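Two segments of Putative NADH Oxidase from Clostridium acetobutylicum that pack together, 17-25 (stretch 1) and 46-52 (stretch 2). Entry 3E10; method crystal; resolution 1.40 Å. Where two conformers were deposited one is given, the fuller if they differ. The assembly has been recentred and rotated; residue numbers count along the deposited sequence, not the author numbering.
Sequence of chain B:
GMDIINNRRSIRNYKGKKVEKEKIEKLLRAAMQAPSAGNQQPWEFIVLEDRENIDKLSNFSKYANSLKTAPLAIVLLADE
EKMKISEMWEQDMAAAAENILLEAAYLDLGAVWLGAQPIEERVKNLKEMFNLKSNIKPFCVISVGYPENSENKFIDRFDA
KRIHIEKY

Stretch 1 (17-25) KKVEKEKIE
Stretch 2 (46-52) IVLEDRE

Glu 49, Ile 24 and Lys 18 supply most of the 268 Å² buried between a loop entering a helix at Lys 21 and a strand (46-48) that turns into a helix at Arg 51. CA atoms pair Lys 18 with Glu 49 at 8.2 Å and Ile 24 with Val 47 at 8.6 Å, so sequence order runs oppositely across the contact.

Glu 49 (phi/psi -123/-5) covers 88 Å². Its CB points toward stretch 1, and chi angles of -67°, -169° and 80° extend the carboxylate. Glu 49 OE2 accepts from Lys 21 NZ at 2.6 Å, a charged hydrogen bond within a salt bridge; Lys 21 starts sideways, and its m, m, t, t rotamer brings the ammonium in. Two waters join Glu 49 OE1 to extended Val 19 (-82/125): one accepts from Val 19 N (2.9 Å) and donates to Glu 49 OE1 (2.8 Å), the other donates to Val 19 O and Glu 49 OE1, both 2.7 Å.

Ile 24 (m, t) points toward stretch 2. Ile 24 CG2 lies 4.0 Å from Val 47 CG1, an apolar contact between two buried side chains, neither of which has a polar group to satisfy, and Ile 24 CD1 lies 3.5 Å from Glu 49 OE2.

Lys 18 (m, m, t, t) sends Lys 18 NZ to 3.6 Å from Arg 51 CG; a water accepts from Lys 18 NZ (2.7 Å) and donates to Glu 49 O (2.6 Å).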

# COMPACT_ATOMS: atom_id res chain seq x y z
N LYS B 17 3.52 5.70 -27.00
CA LYS B 17 3.99 4.33 -27.06
C LYS B 17 3.14 3.40 -26.20
O LYS B 17 2.91 3.68 -25.03
CB LYS B 17 5.45 4.28 -26.58
CG LYS B 17 6.09 2.89 -26.54
CD LYS B 17 7.58 2.95 -26.22
CE LYS B 17 8.22 1.55 -26.34
NZ LYS B 17 8.05 0.90 -27.69
N LYS B 18 2.71 2.29 -26.77
CA LYS B 18 1.96 1.30 -26.01
C LYS B 18 2.84 0.61 -24.97
O LYS B 18 4.04 0.44 -25.15
CB LYS B 18 1.33 0.25 -26.95
CG LYS B 18 0.50 0.87 -28.07
CD LYS B 18 -0.55 1.84 -27.54
CE LYS B 18 -1.52 2.30 -28.62
NZ LYS B 18 -2.52 3.29 -28.08
N VAL B 19 2.22 0.20 -23.87
CA VAL B 19 2.92 -0.57 -22.85
C VAL B 19 2.92 -2.02 -23.34
O VAL B 19 1.86 -2.58 -23.64
CB VAL B 19 2.25 -0.46 -21.48
CG1 VAL B 19 2.97 -1.30 -20.47
CG2 VAL B 19 2.21 1.04 -21.00
N GLU B 20 4.11 -2.60 -23.42
CA GLU B 20 4.27 -3.95 -23.93
C GLU B 20 3.43 -4.93 -23.12
O GLU B 20 3.33 -4.81 -21.88
CB GLU B 20 5.74 -4.38 -23.88
CG GLU B 20 6.67 -3.60 -24.85
CD GLU B 20 7.28 -2.32 -24.28
OE1 GLU B 20 6.75 -1.76 -23.30
OE2 GLU B 20 8.30 -1.86 -24.85
N LYS B 21 2.86 -5.92 -23.81
CA LYS B 21 2.04 -6.94 -23.17
C LYS B 21 2.76 -7.57 -21.99
O LYS B 21 2.14 -7.81 -20.96
CB LYS B 21 1.60 -8.04 -24.16
CG LYS B 21 0.74 -7.51 -25.27
CD LYS B 21 -0.62 -6.99 -24.84
CE LYS B 21 -1.51 -6.85 -26.08
NZ LYS B 21 -2.54 -5.83 -25.90
N GLU B 22 4.06 -7.84 -22.12
CA GLU B 22 4.79 -8.47 -21.03
C GLU B 22 4.86 -7.60 -19.78
O GLU B 22 4.84 -8.10 -18.67
CB GLU B 22 6.19 -8.90 -21.46
CG GLU B 22 7.12 -7.83 -21.81
N LYS B 23 4.94 -6.29 -19.98
CA LYS B 23 4.97 -5.35 -18.86
C LYS B 23 3.60 -5.25 -18.20
O LYS B 23 3.52 -5.19 -16.97
CB LYS B 23 5.46 -3.97 -19.32
CG LYS B 23 6.95 -3.97 -19.64
CD LYS B 23 7.54 -2.58 -19.84
CE LYS B 23 9.03 -2.65 -20.17
NZ LYS B 23 9.67 -1.30 -20.23
N ILE B 24 2.55 -5.27 -19.01
CA ILE B 24 1.20 -5.27 -18.45
C ILE B 24 1.05 -6.46 -17.50
O ILE B 24 0.56 -6.32 -16.39
CB ILE B 24 0.09 -5.30 -19.51
CG1 ILE B 24 0.24 -4.09 -20.44
CG2 ILE B 24 -1.29 -5.30 -18.84
CD1 ILE B 24 -0.79 -4.02 -21.57
N GLU B 25 1.46 -7.64 -17.96
CA GLU B 25 1.34 -8.83 -17.13
C GLU B 25 2.13 -8.70 -15.83
O GLU B 25 1.66 -9.11 -14.75
CB GLU B 25 1.79 -10.08 -17.89
CG GLU B 25 1.56 -11.36 -17.08
CD GLU B 25 1.81 -12.63 -17.84
OE1 GLU B 25 1.20 -12.81 -18.91
OE2 GLU B 25 2.60 -13.43 -17.33
N ILE B 46 -9.63 -4.35 -14.18
CA ILE B 46 -10.03 -4.12 -15.58
C ILE B 46 -8.85 -3.40 -16.26
O ILE B 46 -8.39 -2.36 -15.80
CB ILE B 46 -11.29 -3.28 -15.73
CG1 ILE B 46 -12.45 -3.83 -14.92
CG2 ILE B 46 -11.69 -3.19 -17.24
CD1 ILE B 46 -13.69 -2.90 -14.86
N VAL B 47 -8.35 -4.00 -17.33
CA VAL B 47 -7.20 -3.48 -18.03
C VAL B 47 -7.72 -2.88 -19.32
O VAL B 47 -8.41 -3.59 -20.10
CB VAL B 47 -6.21 -4.61 -18.33
CG1 VAL B 47 -5.05 -4.08 -19.18
CG2 VAL B 47 -5.73 -5.27 -17.00
N LEU B 48 -7.44 -1.60 -19.54
CA LEU B 48 -7.85 -0.89 -20.76
C LEU B 48 -6.65 -0.42 -21.57
O LEU B 48 -5.71 0.18 -21.04
CB LEU B 48 -8.69 0.33 -20.44
CG LEU B 48 -10.02 0.15 -19.71
CD1 LEU B 48 -9.82 0.01 -18.16
CD2 LEU B 48 -10.95 1.31 -20.06
N GLU B 49 -6.71 -0.71 -22.87
CA GLU B 49 -5.82 -0.14 -23.87
C GLU B 49 -6.57 0.60 -24.98
O GLU B 49 -5.94 1.22 -25.84
CB GLU B 49 -4.93 -1.22 -24.48
CG GLU B 49 -3.94 -1.83 -23.50
CD GLU B 49 -2.90 -2.70 -24.21
OE1 GLU B 49 -1.92 -2.12 -24.78
OE2 GLU B 49 -3.08 -3.95 -24.22
N ASP B 50 -7.90 0.55 -24.96
CA ASP B 50 -8.68 1.26 -25.98
C ASP B 50 -8.66 2.74 -25.67
O ASP B 50 -9.17 3.18 -24.65
CB ASP B 50 -10.11 0.77 -26.01
CG ASP B 50 -10.93 1.49 -27.07
OD1 ASP B 50 -10.77 1.14 -28.25
OD2 ASP B 50 -11.69 2.41 -26.72
N ARG B 51 -8.10 3.54 -26.57
CA ARG B 51 -7.87 4.93 -26.26
C ARG B 51 -9.19 5.71 -26.07
O ARG B 51 -9.29 6.55 -25.19
CB ARG B 51 -6.88 5.53 -27.26
CG ARG B 51 -5.35 5.20 -26.88
CD ARG B 51 -4.89 6.01 -25.62
NE ARG B 51 -5.36 7.36 -25.83
CZ ARG B 51 -5.83 8.19 -24.93
NH1 ARG B 51 -5.80 7.94 -23.63
NH2 ARG B 51 -6.27 9.36 -25.34
N GLU B 52 -10.23 5.37 -26.83
CA GLU B 52 -11.51 6.01 -26.63
C GLU B 52 -12.10 5.71 -25.23
O GLU B 52 -12.64 6.60 -24.56
CB GLU B 52 -12.50 5.55 -27.68
CG GLU B 52 -13.84 6.21 -27.56
O HOH W 1 -3.54 2.22 -25.81
O HOH W 2 -0.68 0.17 -23.76
O HOH W 3 0.21 -3.69 -25.41